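Local structure of SnoaL-like domain-containing protein (3EC9) at residues D36-I41 and K121-E126; T44-F49 and E126-T131; F107-A112 and L132-A137. The protein is of unknown function but has the SnoaL-like, NTF2-type fold, in which a curved sheet packed against helices commonly encloses a pocket for small molecules. All coordinates share one frame; numbering follows the deposited sequence. Where two conformers were deposited one is given.

In the fold
All three interactions hang on the C-terminal run of the chain, strand 121-129 and the helix 131-137 that follows it. Interactions 1 and 2 lie along one edge of that strand, with centres about 17 Å apart; they share E126, and F125 O and T44 N, probably hydrogen-bonded at 2.8 Å, join them. Interaction 3, its centre about 10 Å from that of interaction 2, brings the helix back over strand 106-118, the neighbour on the other edge. Along the chain 36-41 and 44-49 come first, then 107-112, 121-126, 126-131 and 132-137. Strand 121-129 thus stands between strands 41-45 and 106-118 in the mixed sheet. Interactions 2 and 3 lie against the second subunit, which interaction 1 meets through E126.

Interaction 1. Residues D36-I41 and K121-E126; sequences DIAPAI and KIVHFE
I37 and I122 form a parallel beta bridge, in which I122 bonds to the residues flanking I37: I122 N gives its hydrogen to D36 O at 2.7 Å, and A38 N gives its own to I122 O at 2.9 Å. D36 O is gripped a second time, more loosely, by the CA-H of K121, 3.2 Å from K121 CA. On the buried face of the sheet the two isoleucines meet through methyl groups, I37 CD1 lying 4.0 Å from I122 CG2. I41 adds to the same patch. Its CG1 stands anti to the backbone N (chi1 -173°), and the CD1 beyond it rests 3.4 Å from I122 O, close to the carbonyl carbon of V123 and to I122 CG2 as well. A38 CB lies between K121 CB and V123 CG1, 3.7 Å from each. In this NTF2-like fold the segment 36-41 leads from helix 30-34 to strand 41-45: after the short bridge the chain rounds a corner in a type I turn, A38 to I41, closed by I41 N bonding to A38 O. On its far edge strand 121-129 has a classic beta bulge, V123 and H124 both facing R116 of strand 106-118, while I17 of helix 14-26 packs on D36 and I122. K121 bends at chi2 (-74°), which brings CD back to within 3.5 Å of D36 O. Its NZ stays 4.9 Å from D36 OD1, so the opposite charges do not touch; one water links them, accepting from NZ and donating to OD1. A second water accepts from NZ and donates to I37 O, giving the ammonium group two water-mediated ties to the neighbouring segment. Further along, a third water donates to both A40 O and V123 O.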
ATOM      1  N   ASP B  36       6.259 -21.502  -4.641  1.00 13.41           N
ATOM      2  CA  ASP B  36       6.106 -21.524  -3.189  1.00 12.68           C
ATOM      3  C   ASP B  36       4.702 -21.092  -2.736  1.00 12.91           C
ATOM      4  O   ASP B  36       4.473 -20.865  -1.542  1.00 12.69           O
ATOM      5  CB  ASP B  36       7.169 -20.674  -2.497  1.00 14.19           C
ATOM      6  CG  ASP B  36       8.567 -21.167  -2.786  1.00 14.80           C
ATOM      7  OD1 ASP B  36       8.828 -22.399  -2.601  1.00 14.82           O
ATOM      8  OD2 ASP B  36       9.394 -20.338  -3.207  1.00 16.64           O
ATOM      9  N   ILE B  37       3.766 -20.997  -3.685  1.00 11.58           N
ATOM     10  CA  ILE B  37       2.397 -20.631  -3.363  1.00 11.44           C
ATOM     11  C   ILE B  37       1.707 -21.789  -2.646  1.00 13.17           C
ATOM     12  O   ILE B  37       1.660 -22.919  -3.158  1.00 15.35           O
ATOM     13  CB  ILE B  37       1.638 -20.222  -4.640  1.00 13.48           C
ATOM     14  CG1 ILE B  37       2.245 -18.955  -5.233  1.00 14.33           C
ATOM     15  CG2 ILE B  37       0.149 -19.942  -4.400  1.00 12.63           C
ATOM     16  CD1 ILE B  37       2.030 -17.603  -4.458  1.00 13.87           C
ATOM     17  N   ALA B  38       1.126 -21.491  -1.485  1.00 13.64           N
ATOM     18  CA  ALA B  38       0.431 -22.536  -0.703  1.00 15.92           C
ATOM     19  C   ALA B  38      -0.890 -22.913  -1.352  1.00 16.73           C
ATOM     20  O   ALA B  38      -1.549 -22.107  -2.034  1.00 14.24           O
ATOM     21  CB  ALA B  38       0.169 -22.058   0.700  1.00 13.46           C
ATOM     22  N   PRO B  39      -1.297 -24.170  -1.166  1.00 19.18           N
ATOM     23  CA  PRO B  39      -2.650 -24.583  -1.522  1.00 20.21           C
ATOM     24  C   PRO B  39      -3.704 -23.638  -0.942  1.00 16.53           C
ATOM     25  O   PRO B  39      -4.720 -23.359  -1.575  1.00 21.27           O
ATOM     26  CB  PRO B  39      -2.773 -25.931  -0.831  1.00 19.26           C
ATOM     27  CG  PRO B  39      -1.389 -26.488  -0.858  1.00 21.59           C
ATOM     28  CD  PRO B  39      -0.485 -25.292  -0.644  1.00 21.02           C
ATOM     29  N   ALA B  40      -3.450 -23.162   0.270  1.00 17.77           N
ATOM     30  CA  ALA B  40      -4.391 -22.325   1.000  1.00 21.36           C
ATOM     31  C   ALA B  40      -4.198 -20.820   0.686  1.00 17.88           C
ATOM     32  O   ALA B  40      -4.715 -19.984   1.394  1.00 16.18           O
ATOM     33  CB  ALA B  40      -4.212 -22.576   2.497  1.00 24.42           C
ATOM     34  N   ILE B  41      -3.497 -20.502  -0.396  1.00 14.51           N
ATOM     35  CA  ILE B  41      -3.224 -19.097  -0.755  1.00 11.71           C
ATOM     36  C   ILE B  41      -4.480 -18.203  -0.768  1.00 12.17           C
ATOM     37  O   ILE B  41      -5.504 -18.601  -1.299  1.00 14.23           O
ATOM     38  CB  ILE B  41      -2.555 -19.007  -2.179  1.00 15.15           C
ATOM     39  CG1 ILE B  41      -2.091 -17.584  -2.519  1.00 14.60           C
ATOM     40  CG2 ILE B  41      -3.500 -19.537  -3.249  1.00 14.60           C
ATOM     41  CD1 ILE B  41      -1.093 -17.021  -1.547  1.00 12.76           C
ATOM     42  N   LYS B 121       5.768 -21.662   2.732  1.00 15.25           N
ATOM     43  CA  LYS B 121       4.879 -21.373   1.616  1.00 13.57           C
ATOM     44  C   LYS B 121       4.233 -19.997   1.786  1.00 10.80           C
ATOM     45  O   LYS B 121       3.833 -19.565   2.894  1.00 12.77           O
ATOM     46  CB  LYS B 121       3.764 -22.393   1.530  1.00 14.98           C
ATOM     47  CG  LYS B 121       4.215 -23.857   1.286  1.00 20.23           C
ATOM     48  CD  LYS B 121       4.658 -24.068  -0.145  1.00 25.22           C
ATOM     49  CE  LYS B 121       4.695 -25.547  -0.545  1.00 29.87           C
ATOM     50  NZ  LYS B 121       5.319 -25.714  -1.899  1.00 28.64           N
ATOM     51  N   ILE B 122       4.089 -19.330   0.668  1.00 11.25           N
ATOM     52  CA  ILE B 122       3.366 -18.065   0.648  1.00 11.21           C
ATOM     53  C   ILE B 122       1.870 -18.353   0.807  1.00 10.85           C
ATOM     54  O   ILE B 122       1.262 -19.027  -0.029  1.00 12.24           O
ATOM     55  CB  ILE B 122       3.624 -17.318  -0.682  1.00 11.91           C
ATOM     56  CG1 ILE B 122       5.106 -16.912  -0.824  1.00 12.70           C
ATOM     57  CG2 ILE B 122       2.735 -16.074  -0.810  1.00 12.15           C
ATOM     58  CD1 ILE B 122       5.458 -16.436  -2.267  1.00 12.13           C
ATOM     59  N   VAL B 123       1.295 -17.838   1.893  1.00 10.73           N
ATOM     60  CA  VAL B 123      -0.153 -18.027   2.162  1.00 11.74           C
ATOM     61  C   VAL B 123      -1.044 -16.780   1.978  1.00 11.01           C
ATOM     62  O   VAL B 123      -2.243 -16.889   1.915  1.00 10.47           O
ATOM     63  CB  VAL B 123      -0.380 -18.548   3.580  1.00 12.87           C
ATOM     64  CG1 VAL B 123       0.155 -19.981   3.707  1.00 12.99           C
ATOM     65  CG2 VAL B 123       0.159 -17.642   4.650  1.00 14.22           C
ATOM     66  N   HIS B 124      -0.460 -15.597   2.001  0.50 11.75           N
ATOM     67  CA  HIS B 124      -1.242 -14.370   1.751  0.50 12.26           C
ATOM     68  C   HIS B 124      -0.396 -13.347   0.967  0.50 10.35           C
ATOM     69  O   HIS B 124       0.807 -13.172   1.201  0.50 11.45           O
ATOM     70  CB  HIS B 124      -1.782 -13.729   3.052  0.50 13.48           C
ATOM     71  CG  HIS B 124      -3.129 -13.068   2.897  0.50 12.88           C
ATOM     72  ND1 HIS B 124      -3.297 -11.784   2.415  0.50 21.90           N
ATOM     73  CD2 HIS B 124      -4.376 -13.528   3.179  0.50 15.14           C
ATOM     74  CE1 HIS B 124      -4.585 -11.490   2.391  0.50 23.13           C
ATOM     75  NE2 HIS B 124      -5.263 -12.532   2.847  0.50 22.52           N
ATOM     76  N   PHE B 125      -1.077 -12.673   0.050  1.00  8.91           N
ATOM     77  CA  PHE B 125      -0.553 -11.524  -0.699  1.00 10.67           C
ATOM     78  C   PHE B 125      -1.657 -10.487  -0.716  1.00 12.66           C
ATOM     79  O   PHE B 125      -2.832 -10.811  -0.957  1.00 10.65           O
ATOM     80  CB  PHE B 125      -0.233 -11.906  -2.143  1.00 10.18           C
ATOM     81  CG  PHE B 125      -0.033 -10.750  -3.080  1.00  8.45           C
ATOM     82  CD1 PHE B 125      -1.111 -10.191  -3.776  1.00  8.63           C
ATOM     83  CD2 PHE B 125       1.233 -10.209  -3.252  1.00  9.20           C
ATOM     84  CE1 PHE B 125      -0.888  -9.146  -4.641  1.00  9.53           C
ATOM     85  CE2 PHE B 125       1.453  -9.142  -4.149  1.00 10.32           C
ATOM     86  CZ  PHE B 125       0.398  -8.633  -4.825  1.00 10.11           C
ATOM     87  N   GLU B 126      -1.283  -9.231  -0.484  1.00  9.64           N
ATOM     88  CA  GLU B 126      -2.240  -8.150  -0.673  1.00  9.48           C
ATOM     89  C   GLU B 126      -1.555  -6.946  -1.344  1.00  9.36           C
ATOM     90  O   GLU B 126      -0.473  -6.522  -0.918  1.00  9.93           O
ATOM     91  CB  GLU B 126      -2.994  -7.788   0.619  1.00 10.44           C
ATOM     92  CG  GLU B 126      -4.059  -6.673   0.393  1.00 10.97           C
ATOM     93  CD  GLU B 126      -4.889  -6.366   1.589  1.00 13.35           C
ATOM     94  OE1 GLU B 126      -4.618  -6.908   2.704  1.00 11.48           O
ATOM     95  OE2 GLU B 126      -5.907  -5.624   1.414  1.00 12.11           O
TER
HETATM   96  O   HOH W   1       7.790 -24.413  -1.266  1.00 30.98           O
HETATM   97  O   HOH W   2       3.465 -24.856  -3.563  1.00 34.68           O
HETATM   98  O   HOH W   3      -4.327 -17.684   3.713  1.00 43.14           O

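Interaction 2. Residues T44-F49 and E126-T131; sequences TEMAGF and EQFTDT
T44 and E126 pair in parallel, T44 O taking the hydrogen of Q127 N at 3.0 Å, and so set strand 41-45 beside strand 121-129 in the curved sheet of the NTF2-like fold. T44 CB rests on the CG of E126, whose carboxylate goes on to a salt bridge with R110 of the second subunit. E45 sends its carboxylate across the Q127 amide, the two planes 54° apart; OE2 bonds to W43 NE1, and a bound acetate, probably from the crystallisation liquor, lies close by, consistent with a pocket. The backbone N of M46, a selenomethionine, donates to the side-chain OE1 of Q127 at 2.8 Å. The SE of M46 then sits 3.4 Å from T129 O, and its CE methyl packs 3.5 Å from F128 CA. Next comes a type I turn, M46 to F49, where T131 CG2 presses 3.4 Å from G48 C. The Q127 amide stands over the F49 ring, its plane turned 70° from that of the ring: NE2, which is hydrogen-bonded to Y96 OH, lies over the centre of one face, 3.5 Å above it.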
ATOM      1  N   THR B  44      -4.887 -11.196  -2.845  1.00  9.06           N
ATOM      2  CA  THR B  44      -5.799 -10.100  -3.029  1.00 10.46           C
ATOM      3  C   THR B  44      -5.215  -8.926  -3.874  1.00  9.88           C
ATOM      4  O   THR B  44      -4.256  -8.250  -3.499  1.00  8.51           O
ATOM      5  CB  THR B  44      -6.308  -9.533  -1.695  1.00 11.27           C
ATOM      6  OG1 THR B  44      -6.944 -10.600  -0.979  1.00 12.53           O
ATOM      7  CG2 THR B  44      -7.249  -8.353  -1.929  1.00 11.65           C
ATOM      8  N   GLU B  45      -5.824  -8.707  -5.027  1.00  9.17           N
ATOM      9  CA  GLU B  45      -5.573  -7.541  -5.869  1.00 10.46           C
ATOM     10  C   GLU B  45      -6.555  -6.465  -5.334  1.00 10.07           C
ATOM     11  O   GLU B  45      -7.696  -6.768  -4.965  1.00  9.11           O
ATOM     12  CB  GLU B  45      -5.868  -7.853  -7.334  1.00 10.08           C
ATOM     13  CG  GLU B  45      -4.896  -8.850  -7.950  1.00  8.73           C
ATOM     14  CD  GLU B  45      -3.568  -8.261  -8.234  1.00 13.96           C
ATOM     15  OE1 GLU B  45      -3.471  -7.365  -9.081  1.00 11.06           O
ATOM     16  OE2 GLU B  45      -2.584  -8.734  -7.664  1.00 12.89           O
HETATM   17  N   MSE B  46      -6.057  -5.232  -5.219  1.00  8.51           N
HETATM   18  CA  MSE B  46      -6.833  -4.176  -4.590  1.00  8.76           C
HETATM   19  C   MSE B  46      -8.190  -3.911  -5.262  1.00  8.81           C
HETATM   20  O   MSE B  46      -8.305  -3.994  -6.462  1.00 10.09           O
HETATM   21  CB  MSE B  46      -6.007  -2.889  -4.557  1.00 10.10           C
HETATM   22  CG  MSE B  46      -6.576  -1.843  -3.718  1.00 11.44           C
HETATM   23 SE   MSE B  46      -5.429  -0.246  -3.498  0.75  7.58          SE
HETATM   24  CE  MSE B  46      -5.039  -0.211  -1.573  1.00 10.99           C
ATOM     25  N   ALA B  47      -9.193  -3.502  -4.469  1.00  8.52           N
ATOM     26  CA  ALA B  47     -10.554  -3.357  -4.927  1.00  9.40           C
ATOM     27  C   ALA B  47     -10.623  -2.457  -6.150  1.00  9.30           C
ATOM     28  O   ALA B  47     -11.364  -2.765  -7.108  1.00 10.60           O
ATOM     29  CB  ALA B  47     -11.412  -2.816  -3.785  1.00  9.89           C
ATOM     30  N   GLY B  48      -9.893  -1.329  -6.146  1.00  8.67           N
ATOM     31  CA  GLY B  48      -9.910  -0.406  -7.296  1.00 10.39           C
ATOM     32  C   GLY B  48      -9.030  -0.759  -8.472  1.00  9.91           C
ATOM     33  O   GLY B  48      -9.038  -0.038  -9.474  1.00 12.18           O
ATOM     34  N   PHE B  49      -8.274  -1.857  -8.355  1.00  9.15           N
ATOM     35  CA  PHE B  49      -7.333  -2.298  -9.411  1.00 10.12           C
ATOM     36  C   PHE B  49      -8.125  -3.115 -10.454  1.00 11.53           C
ATOM     37  O   PHE B  49      -9.068  -3.815 -10.073  1.00 10.96           O
ATOM     38  CB  PHE B  49      -6.207  -3.116  -8.790  1.00  9.01           C
ATOM     39  CG  PHE B  49      -5.047  -3.350  -9.728  1.00 10.68           C
ATOM     40  CD1 PHE B  49      -4.167  -2.316 -10.053  1.00 11.45           C
ATOM     41  CD2 PHE B  49      -4.831  -4.604 -10.269  1.00  9.30           C
ATOM     42  CE1 PHE B  49      -3.119  -2.570 -10.912  1.00 10.54           C
ATOM     43  CE2 PHE B  49      -3.805  -4.853 -11.129  1.00 10.20           C
ATOM     44  CZ  PHE B  49      -2.940  -3.832 -11.463  1.00 11.90           C
ATOM     45  N   GLU B 126      -1.283  -9.231  -0.484  1.00  9.64           N
ATOM     46  CA  GLU B 126      -2.240  -8.150  -0.673  1.00  9.48           C
ATOM     47  C   GLU B 126      -1.555  -6.946  -1.344  1.00  9.36           C
ATOM     48  O   GLU B 126      -0.473  -6.522  -0.918  1.00  9.93           O
ATOM     49  CB  GLU B 126      -2.994  -7.788   0.619  1.00 10.44           C
ATOM     50  CG  GLU B 126      -4.059  -6.673   0.393  1.00 10.97           C
ATOM     51  CD  GLU B 126      -4.889  -6.366   1.589  1.00 13.35           C
ATOM     52  OE1 GLU B 126      -4.618  -6.908   2.704  1.00 11.48           O
ATOM     53  OE2 GLU B 126      -5.907  -5.624   1.414  1.00 12.11           O
ATOM     54  N   GLN B 127      -2.205  -6.389  -2.362  1.00  9.09           N
ATOM     55  CA  GLN B 127      -1.677  -5.294  -3.145  1.00  8.94           C
ATOM     56  C   GLN B 127      -2.299  -3.946  -2.655  1.00 10.01           C
ATOM     57  O   GLN B 127      -3.508  -3.859  -2.418  1.00  9.96           O
ATOM     58  CB  GLN B 127      -2.097  -5.505  -4.608  1.00  8.10           C
ATOM     59  CG  GLN B 127      -1.771  -4.395  -5.568  1.00  9.56           C
ATOM     60  CD  GLN B 127      -2.631  -4.548  -6.842  1.00  9.77           C
ATOM     61  OE1 GLN B 127      -3.887  -4.560  -6.783  1.00 10.93           O
ATOM     62  NE2 GLN B 127      -1.976  -4.689  -7.968  1.00 12.91           N
ATOM     63  N   PHE B 128      -1.455  -2.914  -2.543  1.00  9.30           N
ATOM     64  CA  PHE B 128      -1.886  -1.566  -2.210  1.00  8.60           C
ATOM     65  C   PHE B 128      -1.258  -0.598  -3.217  1.00  8.77           C
ATOM     66  O   PHE B 128      -0.070  -0.317  -3.133  1.00 10.20           O
ATOM     67  CB  PHE B 128      -1.456  -1.154  -0.794  1.00 10.21           C
ATOM     68  CG  PHE B 128      -1.890  -2.109   0.308  1.00 10.61           C
ATOM     69  CD1 PHE B 128      -1.207  -3.277   0.499  1.00 12.92           C
ATOM     70  CD2 PHE B 128      -2.987  -1.823   1.107  1.00 11.46           C
ATOM     71  CE1 PHE B 128      -1.610  -4.166   1.499  1.00 10.30           C
ATOM     72  CE2 PHE B 128      -3.396  -2.686   2.111  1.00 10.64           C
ATOM     73  CZ  PHE B 128      -2.708  -3.879   2.304  1.00 12.68           C
ATOM     74  N   THR B 129      -2.008  -0.128  -4.214  1.00  8.56           N
ATOM     75  CA  THR B 129      -1.467   0.697  -5.277  1.00  8.44           C
ATOM     76  C   THR B 129      -2.361   1.866  -5.640  1.00  7.71           C
ATOM     77  O   THR B 129      -3.501   1.977  -5.151  1.00  8.67           O
ATOM     78  CB  THR B 129      -1.132  -0.159  -6.512  1.00  9.19           C
ATOM     79  OG1 THR B 129      -0.267   0.554  -7.427  1.00  9.71           O
ATOM     80  CG2 THR B 129      -2.401  -0.640  -7.221  1.00 10.22           C
ATOM     81  N   ASP B 130      -1.840   2.741  -6.507  1.00  7.65           N
ATOM     82  CA  ASP B 130      -2.523   3.989  -6.857  1.00  7.75           C
ATOM     83  C   ASP B 130      -3.519   3.716  -7.930  1.00 10.05           C
ATOM     84  O   ASP B 130      -3.323   3.937  -9.131  1.00  9.65           O
ATOM     85  CB  ASP B 130      -1.464   5.024  -7.236  1.00  9.96           C
ATOM     86  CG  ASP B 130      -1.946   6.467  -7.056  1.00 10.85           C
ATOM     87  OD1 ASP B 130      -3.169   6.731  -7.146  1.00 10.03           O
ATOM     88  OD2 ASP B 130      -1.082   7.362  -6.849  1.00 10.99           O
ATOM     89  N   THR B 131      -4.636   3.174  -7.490  1.00  8.51           N
ATOM     90  CA  THR B 131      -5.658   2.744  -8.427  1.00  8.43           C
ATOM     91  C   THR B 131      -6.227   3.860  -9.310  1.00  8.34           C
ATOM     92  O   THR B 131      -6.661   3.614 -10.445  1.00 10.35           O
ATOM     93  CB  THR B 131      -6.761   1.996  -7.647  1.00  9.11           C
ATOM     94  OG1 THR B 131      -7.183   2.824  -6.586  1.00  9.42           O
ATOM     95  CG2 THR B 131      -6.227   0.662  -7.077  1.00  9.06           C
TER
HETATM   96  O   HOH W   4      -7.393   1.013 -11.291  1.00 13.49           O

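Interaction 3. Residues F107-A112 and L132-A137; sequences FECRVA and LLVAQA
F107 leans on helix 132-137 from the strand alongside it, the two segments nearly antiparallel at 170°, with axes 7.8 Å apart. Its CB points toward the helix, where it lies 3.6 Å from L133 O and 4.1 Å from A137 CB, so the first atom of the side chain already touches two successive turns. CG is placed between the backbone N and the carbonyl carbon (chi1 79°), and from there the ring runs side by side with V134, both side chains pointing the same way. CD2 is the first ring atom to meet V134 CG2, CE2 comes closest to this methyl at 3.6 Å, and CZ at the tip is again a little farther off. The methyl lies over the face, shifted toward CE2, 27° off the ring normal and 4.1 Å from the centroid: a CH-pi contact. Two residues on, C109 points its CB toward the helix as well. That CB packs 3.9 Å from L133 CD2, a methyl that also reaches E108 O at 3.6 Å, while C109 SG lies 4.0 Å from V134 CG2. V134 CG2 is thus shared by the phenylalanine ring and the sulphur. Side chain meets side chain through apolar groups, and no hydrogen bond joins the two segments. The contact lays the C-terminal helix along strand 106-118: W73 of strand 73-86 meets the F107 ring and packs on V134 and A137, Y96 of strand 89-100 touches F107, and G48 of the second subunit packs against L133.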
ATOM      1  N   PHE B 107       1.015   4.894 -17.569  1.00 13.47           N
ATOM      2  CA  PHE B 107       0.997   5.390 -16.186  1.00 12.89           C
ATOM      3  C   PHE B 107       2.264   4.879 -15.527  1.00 12.03           C
ATOM      4  O   PHE B 107       2.917   3.910 -15.978  1.00 13.12           O
ATOM      5  CB  PHE B 107      -0.216   4.848 -15.376  1.00 12.71           C
ATOM      6  CG  PHE B 107      -0.014   3.418 -14.895  1.00  9.61           C
ATOM      7  CD1 PHE B 107      -0.221   2.342 -15.767  1.00 12.95           C
ATOM      8  CD2 PHE B 107       0.404   3.139 -13.615  1.00  9.88           C
ATOM      9  CE1 PHE B 107      -0.027   1.057 -15.349  1.00 14.23           C
ATOM     10  CE2 PHE B 107       0.599   1.842 -13.195  1.00  9.93           C
ATOM     11  CZ  PHE B 107       0.401   0.800 -14.061  1.00 11.20           C
ATOM     12  N   GLU B 108       2.592   5.531 -14.408  1.00 10.88           N
ATOM     13  CA  GLU B 108       3.565   5.030 -13.471  1.00 10.11           C
ATOM     14  C   GLU B 108       3.032   5.370 -12.076  1.00 11.12           C
ATOM     15  O   GLU B 108       2.576   6.455 -11.836  1.00 12.63           O
ATOM     16  CB  GLU B 108       4.935   5.667 -13.721  1.00 14.20           C
ATOM     17  CG  GLU B 108       6.009   5.248 -12.740  1.00 14.26           C
ATOM     18  CD  GLU B 108       7.359   5.732 -13.108  1.00 17.28           C
ATOM     19  OE1 GLU B 108       7.453   6.710 -13.869  1.00 38.64           O
ATOM     20  OE2 GLU B 108       8.342   5.109 -12.641  1.00 31.99           O
ATOM     21  N   CYS B 109       3.128   4.448 -11.146  1.00  9.13           N
ATOM     22  CA  CYS B 109       2.699   4.772  -9.767  1.00 12.05           C
ATOM     23  C   CYS B 109       3.372   3.882  -8.718  1.00 10.38           C
ATOM     24  O   CYS B 109       4.075   2.913  -9.052  1.00 11.38           O
ATOM     25  CB  CYS B 109       1.167   4.667  -9.668  1.00 11.20           C
ATOM     26  SG  CYS B 109       0.537   2.935  -9.679  1.00 12.52           S
ATOM     27  N   ARG B 110       3.136   4.195  -7.455  1.00 10.23           N
ATOM     28  CA  ARG B 110       3.687   3.431  -6.356  1.00  8.02           C
ATOM     29  C   ARG B 110       2.820   2.255  -5.982  1.00  9.63           C
ATOM     30  O   ARG B 110       1.596   2.216  -6.241  1.00 10.10           O
ATOM     31  CB  ARG B 110       3.900   4.347  -5.150  1.00  9.51           C
ATOM     32  CG  ARG B 110       4.941   5.477  -5.386  1.00 11.05           C
ATOM     33  CD  ARG B 110       6.305   4.938  -5.330  1.00 11.60           C
ATOM     34  NE  ARG B 110       6.770   4.759  -3.954  1.00 14.35           N
ATOM     35  CZ  ARG B 110       7.860   4.082  -3.613  1.00 15.05           C
ATOM     36  NH1 ARG B 110       8.550   3.413  -4.526  1.00 15.71           N
ATOM     37  NH2 ARG B 110       8.274   4.068  -2.356  1.00 12.77           N
ATOM     38  N   VAL B 111       3.447   1.283  -5.335  1.00  9.26           N
ATOM     39  CA  VAL B 111       2.753   0.096  -4.867  1.00  9.76           C
ATOM     40  C   VAL B 111       3.499  -0.480  -3.666  1.00  9.92           C
ATOM     41  O   VAL B 111       4.734  -0.462  -3.616  1.00  9.99           O
ATOM     42  CB  VAL B 111       2.564  -0.988  -5.964  1.00  8.61           C
ATOM     43  CG1 VAL B 111       3.878  -1.376  -6.632  1.00  9.77           C
ATOM     44  CG2 VAL B 111       1.826  -2.218  -5.362  1.00 11.76           C
ATOM     45  N   ALA B 112       2.732  -0.976  -2.694  1.00 10.32           N
ATOM     46  CA  ALA B 112       3.241  -1.846  -1.651  1.00  9.90           C
ATOM     47  C   ALA B 112       2.495  -3.190  -1.705  1.00  9.52           C
ATOM     48  O   ALA B 112       1.264  -3.238  -2.010  1.00 11.13           O
ATOM     49  CB  ALA B 112       3.094  -1.215  -0.254  1.00 10.68           C
ATOM     50  N   LEU B 132      -6.236   5.095  -8.808  1.00  9.45           N
ATOM     51  CA  LEU B 132      -6.690   6.222  -9.636  1.00 10.31           C
ATOM     52  C   LEU B 132      -5.735   6.420 -10.828  1.00 11.21           C
ATOM     53  O   LEU B 132      -6.178   6.595 -11.947  1.00 11.78           O
ATOM     54  CB  LEU B 132      -6.803   7.511  -8.825  1.00 13.11           C
ATOM     55  CG  LEU B 132      -7.253   8.729  -9.612  1.00 11.88           C
ATOM     56  CD1 LEU B 132      -8.698   8.509 -10.129  1.00 10.33           C
ATOM     57  CD2 LEU B 132      -7.148  10.024  -8.780  1.00 11.54           C
ATOM     58  N   LEU B 133      -4.439   6.413 -10.582  1.00  9.99           N
ATOM     59  CA  LEU B 133      -3.482   6.579 -11.709  1.00 11.12           C
ATOM     60  C   LEU B 133      -3.566   5.458 -12.724  1.00 12.28           C
ATOM     61  O   LEU B 133      -3.425   5.702 -13.917  1.00 14.74           O
ATOM     62  CB  LEU B 133      -2.051   6.765 -11.205  1.00  9.94           C
ATOM     63  CG  LEU B 133      -1.656   8.201 -10.804  1.00  9.90           C
ATOM     64  CD1 LEU B 133      -2.597   8.891  -9.817  1.00 12.44           C
ATOM     65  CD2 LEU B 133      -0.188   8.287 -10.312  1.00 11.78           C
ATOM     66  N   VAL B 134      -3.758   4.217 -12.275  1.00 12.16           N
ATOM     67  CA  VAL B 134      -3.961   3.121 -13.216  1.00 10.88           C
ATOM     68  C   VAL B 134      -5.256   3.325 -14.037  1.00 13.31           C
ATOM     69  O   VAL B 134      -5.295   3.228 -15.272  1.00 12.77           O
ATOM     70  CB  VAL B 134      -4.002   1.790 -12.454  1.00 10.62           C
ATOM     71  CG1 VAL B 134      -4.300   0.653 -13.460  1.00 12.64           C
ATOM     72  CG2 VAL B 134      -2.690   1.536 -11.664  1.00 12.92           C
ATOM     73  N   ALA B 135      -6.317   3.676 -13.332  1.00 12.54           N
ATOM     74  CA  ALA B 135      -7.604   3.982 -13.951  1.00 14.34           C
ATOM     75  C   ALA B 135      -7.524   5.133 -14.987  1.00 15.11           C
ATOM     76  O   ALA B 135      -8.194   5.090 -16.028  1.00 16.92           O
ATOM     77  CB  ALA B 135      -8.659   4.278 -12.856  1.00 14.02           C
ATOM     78  N   GLN B 136      -6.716   6.142 -14.734  1.00 14.77           N
ATOM     79  CA  GLN B 136      -6.560   7.268 -15.669  1.00 16.31           C
ATOM     80  C   GLN B 136      -6.039   6.776 -17.027  1.00 15.25           C
ATOM     81  O   GLN B 136      -6.389   7.312 -18.085  1.00 16.92           O
ATOM     82  CB  GLN B 136      -5.608   8.327 -15.100  1.00 17.13           C
ATOM     83  CG  GLN B 136      -6.163   9.198 -14.004  1.00 19.70           C
ATOM     84  CD  GLN B 136      -5.072  10.051 -13.266  1.00 20.21           C
ATOM     85  OE1 GLN B 136      -3.858   9.910 -13.483  1.00 20.47           O
ATOM     86  NE2 GLN B 136      -5.528  10.942 -12.426  1.00 28.69           N
ATOM     87  N   ALA B 137      -5.151   5.793 -17.001  1.00 11.80           N
ATOM     88  CA  ALA B 137      -4.575   5.228 -18.218  1.00 13.67           C
ATOM     89  C   ALA B 137      -5.645   4.471 -19.035  1.00 14.40           C
ATOM     90  O   ALA B 137      -5.468   4.246 -20.219  1.00 15.62           O
ATOM     91  CB  ALA B 137      -3.397   4.314 -17.886  1.00 14.61           C
TER